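Local coordinates for peptidase M16 inactive domain family protein (Pseudomonas fluorescens, PDB 3GWB) that is an M16 peptidase-family protein of the inactive-domain type that may have metal-binding and hydrolase activity, at residues 17-22 with 212-217; 271-276 with 310-315; 282-287 with 334-339. All coordinates share one frame; numbering follows the deposited sequence.

Interaction 1 (17-22 with 212-217)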
loop_
_atom_site.group_PDB
_atom_site.type_symbol
_atom_site.label_atom_id
_atom_site.label_comp_id
_atom_site.label_asym_id
_atom_site.label_seq_id
_atom_site.Cartn_x
_atom_site.Cartn_y
_atom_site.Cartn_z
ATOM N N TRP A 17 11.880 -4.251 31.642
ATOM C CA TRP A 17 11.557 -3.597 32.901
ATOM C C TRP A 17 10.181 -2.981 32.729
ATOM O O TRP A 17 9.597 -3.060 31.645
ATOM C CB TRP A 17 12.606 -2.523 33.243
ATOM C CG TRP A 17 12.695 -1.352 32.284
ATOM C CD1 TRP A 17 12.007 -0.170 32.358
ATOM C CD2 TRP A 17 13.541 -1.246 31.126
ATOM N NE1 TRP A 17 12.379 0.663 31.327
ATOM C CE2 TRP A 17 13.319 0.029 30.560
ATOM C CE3 TRP A 17 14.471 -2.102 30.521
ATOM C CZ2 TRP A 17 13.988 0.463 29.407
ATOM C CZ3 TRP A 17 15.135 -1.667 29.376
ATOM C CH2 TRP A 17 14.893 -0.398 28.836
ATOM N N SER A 18 9.650 -2.401 33.801
ATOM C CA SER A 18 8.347 -1.764 33.746
ATOM C C SER A 18 8.482 -0.309 34.162
ATOM O O SER A 18 9.411 0.050 34.885
ATOM C CB SER A 18 7.366 -2.479 34.679
ATOM O OG SER A 18 7.117 -3.798 34.220
ATOM N N THR A 19 7.569 0.533 33.694
ATOM C CA THR A 19 7.600 1.948 34.068
ATOM C C THR A 19 6.738 2.115 35.319
ATOM O O THR A 19 6.053 1.181 35.743
ATOM C CB THR A 19 7.004 2.847 32.968
ATOM O OG1 THR A 19 5.618 2.520 32.794
ATOM C CG2 THR A 19 7.756 2.662 31.648
ATOM N N ALA A 20 6.758 3.309 35.900
ATOM C CA ALA A 20 5.970 3.580 37.102
ATOM C C ALA A 20 4.469 3.439 36.859
ATOM O O ALA A 20 3.703 3.315 37.816
ATOM C CB ALA A 20 6.286 4.978 37.633
ATOM N N GLU A 21 4.044 3.464 35.590
ATOM C CA GLU A 21 2.624 3.323 35.245
ATOM C C GLU A 21 2.240 1.877 34.986
ATOM O O GLU A 21 1.085 1.586 34.683
ATOM C CB GLU A 21 2.260 4.117 33.986
ATOM C CG GLU A 21 2.198 5.610 34.141
ATOM C CD GLU A 21 3.547 6.196 34.453
ATOM O OE1 GLU A 21 4.548 5.680 33.909
ATOM O OE2 GLU A 21 3.604 7.170 35.232
ATOM N N GLY A 22 3.207 0.975 35.082
ATOM C CA GLY A 22 2.922 -0.427 34.849
ATOM C C GLY A 22 3.082 -0.863 33.400
ATOM O O GLY A 22 2.645 -1.950 33.027
ATOM N N ALA A 212 14.801 6.518 29.791
ATOM C CA ALA A 212 14.231 7.868 29.726
ATOM C C ALA A 212 13.115 7.955 28.679
ATOM O O ALA A 212 12.058 8.546 28.932
ATOM C CB ALA A 212 15.334 8.889 29.409
ATOM N N ILE A 213 13.349 7.367 27.508
ATOM C CA ILE A 213 12.358 7.377 26.435
ATOM C C ILE A 213 11.084 6.660 26.889
ATOM O O ILE A 213 9.968 7.171 26.730
ATOM C CB ILE A 213 12.884 6.651 25.172
ATOM C CG1 ILE A 213 14.157 7.327 24.653
ATOM C CG2 ILE A 213 11.780 6.559 24.130
ATOM C CD1 ILE A 213 14.050 8.801 24.483
ATOM N N ALA A 214 11.255 5.474 27.460
ATOM C CA ALA A 214 10.101 4.704 27.907
ATOM C C ALA A 214 9.323 5.411 29.005
ATOM O O ALA A 214 8.096 5.407 28.995
ATOM C CB ALA A 214 10.544 3.325 28.370
ATOM N N ALA A 215 10.026 6.018 29.954
ATOM C CA ALA A 215 9.354 6.719 31.036
ATOM C C ALA A 215 8.575 7.918 30.510
ATOM O O ALA A 215 7.486 8.219 30.995
ATOM C CB ALA A 215 10.358 7.174 32.079
ATOM N N GLN A 216 9.139 8.598 29.518
ATOM C CA GLN A 216 8.497 9.770 28.937
ATOM C C GLN A 216 7.223 9.408 28.183
ATOM O O GLN A 216 6.201 10.065 28.331
ATOM C CB GLN A 216 9.465 10.496 27.989
ATOM C CG GLN A 216 8.790 11.552 27.127
ATOM C CD GLN A 216 9.746 12.233 26.160
ATOM O OE1 GLN A 216 10.562 11.575 25.508
ATOM N NE2 GLN A 216 9.639 13.556 26.051
ATOM N N VAL A 217 7.289 8.364 27.367
ATOM C CA VAL A 217 6.126 7.938 26.594
ATOM C C VAL A 217 5.039 7.455 27.558
ATOM O O VAL A 217 3.870 7.848 27.460
ATOM C CB VAL A 217 6.506 6.803 25.613
ATOM C CG1 VAL A 217 5.268 6.253 24.926
ATOM C CG2 VAL A 217 7.473 7.333 24.570
HETATM O O HOH W 1 6.839 7.279 33.479
#
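Thr19 and Ala215 bring their CA atoms within 5.9 Å of each other where the turn leaving strand 15-18 closes on helix 207-220, a close backbone approach that small side chains on the helix make possible. The motif is a beta hairpin: a type I beta turn from Thr19 to Gly22 reverses the chain between strands 15-18 and 24-29, and the helix packs over the side chains of these two strands at the margin of a mixed sheet. Within the turn, Gly22 N bonds to Thr19 O at 2.9 Å, and the positive phi of Gly22 (90°) is one that a side chain would make awkward.

Ala214 supplies the floor of the contact. Its single methyl lets both Thr19 and Trp17 come down on the helix: Thr19 CG2 rests on the carbonyl of Ala214, 3.8 Å from its O, while Ala214 CB lies 4.4 Å from Trp17 NE1, approaching the indole obliquely. The rest of the indole runs on along the helix over Ala210 and Glu211, so a large flat side chain suits the end of the strand. Threonine is fitted to its place by its two branches. With chi1 at 63°, OG1 sits between the backbone N and the carbonyl carbon, and CG2 is left to meet the helix; OG1 hydrogen-bonds to Ser218 OG further along the helix and also takes part in a bond with Ala23 N. A weak bond from Glu21 N reaches OG1 as well.

Polar contact between the two segments is made through water. Ala215 has its carbonyl near the carboxylate of Glu21, which also bonds to Ser218, and one water molecule donates to both, 2.7 Å from Ala215 O and 2.8 Å from Glu21 OE1.

Interaction 2 (271-276 with 310-315)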
loop_
_atom_site.group_PDB
_atom_site.type_symbol
_atom_site.label_atom_id
_atom_site.label_comp_id
_atom_site.label_asym_id
_atom_site.label_seq_id
_atom_site.Cartn_x
_atom_site.Cartn_y
_atom_site.Cartn_z
ATOM N N LEU A 271 6.119 -24.372 11.080
ATOM C CA LEU A 271 6.890 -25.083 10.067
ATOM C C LEU A 271 5.981 -26.028 9.277
ATOM O O LEU A 271 6.131 -26.189 8.064
ATOM C CB LEU A 271 8.020 -25.870 10.726
ATOM C CG LEU A 271 9.080 -26.404 9.768
ATOM C CD1 LEU A 271 10.004 -25.263 9.317
ATOM C CD2 LEU A 271 9.875 -27.484 10.476
ATOM N N GLY A 272 5.027 -26.638 9.969
ATOM C CA GLY A 272 4.101 -27.535 9.298
ATOM C C GLY A 272 3.250 -26.759 8.308
ATOM O O GLY A 272 2.971 -27.232 7.207
ATOM N N ASN A 273 2.842 -25.553 8.696
ATOM C CA ASN A 273 2.030 -24.724 7.818
ATOM C C ASN A 273 2.843 -24.246 6.635
ATOM O O ASN A 273 2.333 -24.155 5.526
ATOM C CB ASN A 273 1.472 -23.507 8.554
ATOM C CG ASN A 273 0.694 -22.600 7.634
ATOM O OD1 ASN A 273 1.206 -21.584 7.154
ATOM N ND2 ASN A 273 -0.543 -22.978 7.351
ATOM N N GLN A 274 4.106 -23.925 6.880
ATOM C CA GLN A 274 4.986 -23.462 5.813
ATOM C C GLN A 274 5.031 -24.492 4.687
ATOM O O GLN A 274 4.913 -24.142 3.512
ATOM C CB GLN A 274 6.401 -23.216 6.356
ATOM C CG GLN A 274 6.531 -21.972 7.236
ATOM C CD GLN A 274 7.904 -21.849 7.893
ATOM O OE1 GLN A 274 8.934 -22.039 7.243
ATOM N NE2 GLN A 274 7.922 -21.520 9.185
ATOM N N ILE A 275 5.185 -25.760 5.057
ATOM C CA ILE A 275 5.250 -26.859 4.093
ATOM C C ILE A 275 3.921 -27.073 3.364
ATOM O O ILE A 275 3.887 -27.401 2.172
ATOM C CB ILE A 275 5.644 -28.180 4.803
ATOM C CG1 ILE A 275 7.035 -28.036 5.435
ATOM C CG2 ILE A 275 5.599 -29.343 3.814
ATOM C CD1 ILE A 275 7.415 -29.181 6.372
ATOM N N LEU A 276 2.826 -26.888 4.087
ATOM C CA LEU A 276 1.493 -27.068 3.523
ATOM C C LEU A 276 1.050 -25.955 2.575
ATOM O O LEU A 276 0.604 -26.231 1.463
ATOM C CB LEU A 276 0.468 -27.198 4.653
ATOM C CG LEU A 276 -1.017 -27.194 4.282
ATOM C CD1 LEU A 276 -1.348 -28.375 3.397
ATOM C CD2 LEU A 276 -1.850 -27.250 5.565
ATOM N N GLY A 310 -6.705 -18.063 17.600
ATOM C CA GLY A 310 -6.845 -17.392 16.326
ATOM C C GLY A 310 -7.252 -18.429 15.304
ATOM O O GLY A 310 -7.239 -19.619 15.598
ATOM N N PRO A 311 -7.603 -18.024 14.085
ATOM C CA PRO A 311 -8.004 -19.033 13.109
ATOM C C PRO A 311 -6.880 -19.652 12.271
ATOM O O PRO A 311 -5.775 -19.117 12.177
ATOM C CB PRO A 311 -8.978 -18.263 12.241
ATOM C CG PRO A 311 -8.277 -16.921 12.141
ATOM C CD PRO A 311 -7.838 -16.661 13.568
ATOM N N PHE A 312 -7.183 -20.806 11.692
ATOM C CA PHE A 312 -6.286 -21.476 10.770
ATOM C C PHE A 312 -7.138 -21.354 9.518
ATOM O O PHE A 312 -8.324 -21.709 9.535
ATOM C CB PHE A 312 -6.084 -22.954 11.091
ATOM C CG PHE A 312 -5.468 -23.719 9.949
ATOM C CD1 PHE A 312 -4.110 -23.590 9.654
ATOM C CD2 PHE A 312 -6.260 -24.517 9.122
ATOM C CE1 PHE A 312 -3.556 -24.228 8.537
ATOM C CE2 PHE A 312 -5.718 -25.160 8.004
ATOM C CZ PHE A 312 -4.359 -25.020 7.714
HETATM N N MSE A 313 -6.547 -20.862 8.437
HETATM C CA MSE A 313 -7.308 -20.652 7.222
HETATM C C MSE A 313 -6.546 -20.971 5.943
HETATM O O MSE A 313 -5.331 -20.798 5.870
HETATM C CB MSE A 313 -7.768 -19.192 7.199
HETATM C CG MSE A 313 -8.811 -18.842 6.165
HETATM SE SE MSE A 313 -9.331 -17.124 6.400
HETATM C CE MSE A 313 -9.775 -17.147 8.150
ATOM N N ILE A 314 -7.282 -21.453 4.947
ATOM C CA ILE A 314 -6.733 -21.773 3.634
ATOM C C ILE A 314 -7.593 -21.002 2.653
ATOM O O ILE A 314 -8.819 -21.034 2.756
ATOM C CB ILE A 314 -6.881 -23.259 3.280
ATOM C CG1 ILE A 314 -6.053 -24.115 4.234
ATOM C CG2 ILE A 314 -6.468 -23.484 1.824
ATOM C CD1 ILE A 314 -6.294 -25.604 4.064
ATOM N N ASN A 315 -6.972 -20.306 1.710
ATOM C CA ASN A 315 -7.757 -19.561 0.732
ATOM C C ASN A 315 -7.158 -19.576 -0.665
ATOM O O ASN A 315 -5.942 -19.649 -0.839
ATOM C CB ASN A 315 -7.943 -18.116 1.186
ATOM C CG ASN A 315 -6.644 -17.363 1.252
ATOM O OD1 ASN A 315 -5.840 -17.563 2.163
ATOM N ND2 ASN A 315 -6.418 -16.495 0.275
#
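The ring of Phe312 meets helix 266-277 with its rim: the amide end of Asn273 and Leu276 CD2 both approach the edge, close to the ring plane, while the ring of Phe303 comes up to it with its plane inclined by about 55°. The amide of Asn273 stands nearly at right angles to the phenyl ring, the two planes 87° apart. Its terminal atom modelled as ND2 lies 3.5 Å from Phe312 CE1, but the amide is probably turned over, so the contact is best read as the end of a flat polar group set against an aromatic rim. Next along that rim, Leu276 CD2 makes an apolar contact of 4.0 Å with Phe312 CZ.

The helix and strand backbones stay well apart, with the CA atoms of Asn273 and Phe312 9.4 Å from each other, and the side chains, above all the Phe312 ring, bridge the interval. CG of Phe312 is anti to the backbone N (chi1 165°), which carries the far end of the ring toward the helix although its CB does not point there. Asn273 and Leu276 are three residues apart, close to one helical turn, and therefore present neighbouring side chains on the same side of the helix. Phenylalanine is long enough to touch both, and the branched leucine offers a methyl to CZ.

All three residues are buried, in plain packing of a helix on a sheet, in an alpha/beta domain like those of the M16 family. Strand 311-319 runs antiparallel between 249-257 and 299-303; Ser301, on the latter strand, touches Leu276 and Phe312. Helix 323-340 packs beside helix 266-277, Phe334 and Tyr337 meeting Leu276, and also reaches the sheet, Val330 touching Ile314, while Ile275 meets Ala350 of helix 344-356.

Interaction 3 (282-287 with 334-339)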
loop_
_atom_site.group_PDB
_atom_site.type_symbol
_atom_site.label_atom_id
_atom_site.label_comp_id
_atom_site.label_asym_id
_atom_site.label_seq_id
_atom_site.Cartn_x
_atom_site.Cartn_y
_atom_site.Cartn_z
ATOM N N GLY A 282 6.810 -24.512 -3.972
ATOM C CA GLY A 282 7.111 -25.839 -3.459
ATOM C C GLY A 282 6.159 -26.424 -2.427
ATOM O O GLY A 282 6.221 -27.622 -2.141
ATOM N N THR A 283 5.283 -25.599 -1.863
ATOM C CA THR A 283 4.335 -26.074 -0.854
ATOM C C THR A 283 3.431 -27.177 -1.410
ATOM O O THR A 283 3.254 -27.296 -2.620
ATOM C CB THR A 283 3.445 -24.929 -0.341
ATOM O OG1 THR A 283 2.577 -24.495 -1.392
ATOM C CG2 THR A 283 4.301 -23.757 0.124
ATOM N N ARG A 284 2.857 -27.975 -0.515
ATOM C CA ARG A 284 1.977 -29.073 -0.908
ATOM C C ARG A 284 0.791 -28.550 -1.719
ATOM O O ARG A 284 0.485 -29.062 -2.799
ATOM C CB ARG A 284 1.477 -29.802 0.349
ATOM C CG ARG A 284 0.873 -31.187 0.114
ATOM C CD ARG A 284 1.908 -32.207 -0.391
ATOM N NE ARG A 284 2.874 -32.657 0.617
ATOM C CZ ARG A 284 2.630 -33.571 1.554
ATOM N NH1 ARG A 284 1.438 -34.152 1.642
ATOM N NH2 ARG A 284 3.596 -33.937 2.385
ATOM N N LEU A 285 0.135 -27.517 -1.203
ATOM C CA LEU A 285 -1.020 -26.935 -1.872
ATOM C C LEU A 285 -0.699 -26.301 -3.232
ATOM O O LEU A 285 -1.419 -26.519 -4.198
ATOM C CB LEU A 285 -1.698 -25.911 -0.956
ATOM C CG LEU A 285 -2.484 -26.482 0.234
ATOM C CD1 LEU A 285 -2.869 -25.361 1.168
ATOM C CD2 LEU A 285 -3.737 -27.210 -0.260
HETATM N N MSE A 286 0.365 -25.514 -3.318
HETATM C CA MSE A 286 0.703 -24.895 -4.604
HETATM C C MSE A 286 1.140 -25.940 -5.621
HETATM O O MSE A 286 0.871 -25.812 -6.816
HETATM C CB MSE A 286 1.807 -23.852 -4.425
HETATM C CG MSE A 286 1.297 -22.510 -3.938
HETATM SE SE MSE A 286 0.352 -21.660 -5.212
HETATM C CE MSE A 286 1.636 -20.640 -5.880
ATOM N N SER A 287 1.808 -26.980 -5.141
ATOM C CA SER A 287 2.277 -28.050 -6.014
ATOM C C SER A 287 1.116 -28.828 -6.636
ATOM O O SER A 287 1.069 -29.025 -7.849
ATOM C CB SER A 287 3.174 -29.004 -5.228
ATOM O OG SER A 287 3.471 -30.157 -5.991
ATOM N N PHE A 334 -5.300 -31.659 2.135
ATOM C CA PHE A 334 -5.207 -31.321 3.549
ATOM C C PHE A 334 -5.288 -32.587 4.398
ATOM O O PHE A 334 -4.490 -32.784 5.316
ATOM C CB PHE A 334 -6.343 -30.377 3.939
ATOM C CG PHE A 334 -6.337 -29.991 5.384
ATOM C CD1 PHE A 334 -5.269 -29.287 5.919
ATOM C CD2 PHE A 334 -7.407 -30.320 6.211
ATOM C CE1 PHE A 334 -5.256 -28.913 7.258
ATOM C CE2 PHE A 334 -7.407 -29.950 7.556
ATOM C CZ PHE A 334 -6.329 -29.244 8.078
ATOM N N ALA A 335 -6.269 -33.433 4.098
ATOM C CA ALA A 335 -6.450 -34.676 4.840
ATOM C C ALA A 335 -5.190 -35.521 4.738
ATOM O O ALA A 335 -4.691 -36.032 5.740
ATOM C CB ALA A 335 -7.640 -35.442 4.291
ATOM N N GLU A 336 -4.683 -35.650 3.514
ATOM C CA GLU A 336 -3.483 -36.421 3.226
ATOM C C GLU A 336 -2.277 -35.880 3.992
ATOM O O GLU A 336 -1.457 -36.649 4.481
ATOM C CB GLU A 336 -3.222 -36.403 1.713
ATOM C CG GLU A 336 -1.824 -36.822 1.267
ATOM C CD GLU A 336 -1.410 -38.189 1.776
ATOM O OE1 GLU A 336 -2.227 -39.137 1.707
ATOM O OE2 GLU A 336 -0.252 -38.314 2.235
ATOM N N TYR A 337 -2.176 -34.560 4.105
ATOM C CA TYR A 337 -1.064 -33.953 4.832
ATOM C C TYR A 337 -1.115 -34.277 6.330
ATOM O O TYR A 337 -0.098 -34.631 6.926
ATOM C CB TYR A 337 -1.064 -32.433 4.654
ATOM C CG TYR A 337 0.163 -31.764 5.235
ATOM C CD1 TYR A 337 1.426 -31.996 4.693
ATOM C CD2 TYR A 337 0.065 -30.907 6.332
ATOM C CE1 TYR A 337 2.566 -31.390 5.226
ATOM C CE2 TYR A 337 1.205 -30.292 6.877
ATOM C CZ TYR A 337 2.452 -30.540 6.316
ATOM O OH TYR A 337 3.591 -29.942 6.841
ATOM N N LEU A 338 -2.291 -34.140 6.944
ATOM C CA LEU A 338 -2.427 -34.425 8.373
ATOM C C LEU A 338 -2.217 -35.905 8.646
ATOM O O LEU A 338 -1.691 -36.290 9.694
ATOM C CB LEU A 338 -3.811 -34.020 8.886
ATOM C CG LEU A 338 -4.139 -32.528 8.956
ATOM C CD1 LEU A 338 -5.518 -32.346 9.587
ATOM C CD2 LEU A 338 -3.081 -31.805 9.785
ATOM N N LYS A 339 -2.630 -36.727 7.688
ATOM C CA LYS A 339 -2.512 -38.172 7.794
ATOM C C LYS A 339 -1.075 -38.686 7.751
ATOM O O LYS A 339 -0.665 -39.458 8.615
ATOM C CB LYS A 339 -3.322 -38.837 6.679
ATOM C CG LYS A 339 -3.257 -40.358 6.674
ATOM C CD LYS A 339 -4.048 -40.935 5.507
ATOM C CE LYS A 339 -3.949 -42.453 5.455
ATOM N NZ LYS A 339 -4.518 -43.094 6.673
#
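A capped helix start packs here against a second helix: Thr283 is the N-cap of helix 284-292, and the residue after it, Arg284, extends across to helix 323-340 in the alpha-helical layer of the domain. Threonine suits the cap because its hydroxyl can accept a backbone N-H of the first turn; the backbone N of Met286, a residue present as selenomethionine, donates to Thr283 OG1 at 3.1 Å.

Arg284 and Tyr337 carry the contact. The arginine chain leaves with CG anti to the backbone N (chi1 -164°) and then bends at chi2 and chi3, curling its guanidinium onto the tyrosine. The two planes are 79° apart, and the ring meets one guanidinium face with its edge: Tyr337 CD1 lies 3.7 Å from Arg284 CZ and equally close to NH1 and NH2. This is an edge-on approach, rather than a cation lying over the aromatic face. The ring reaches on to Gly272 O with its hydroxyl, in a weak hydrogen bond.

Charge is settled mainly beyond the two segments, where Arg284 NH2 forms a salt bridge with Glu346. Replacing Arg284 with an alanine would probably leave Glu346 without this partner and open a gap beside the edge of Tyr337. Glu336 contributes at the edge of the guanidinium through its methylene, CG lying 4.2 Å from NH1. Its carboxylate bonds instead to Asn340, and Glu336 OE2 remains 4.5 Å from Arg284 NH1, beyond salt-bridge range.

Overall arrangement
Interactions 2 and 3 touch, their centres about 10 Å apart, whereas the centre of interaction 1 lies about 37 and 47 Å from theirs, across the centre of the chain. Interaction 2 is wholly buried, an aromatic ring meeting a methyl and an amide. Interaction 3 is only partly buried and brings in a charged side chain between two helices; the backbone bond between Ile275 O and Arg284 N ties it to the helix of interaction 2, whose Leu276 also touches Leu285 and Phe334. Interaction 1, also partly buried, involves a different sheet, and there small residues permit close backbone approach and water joins the polar groups.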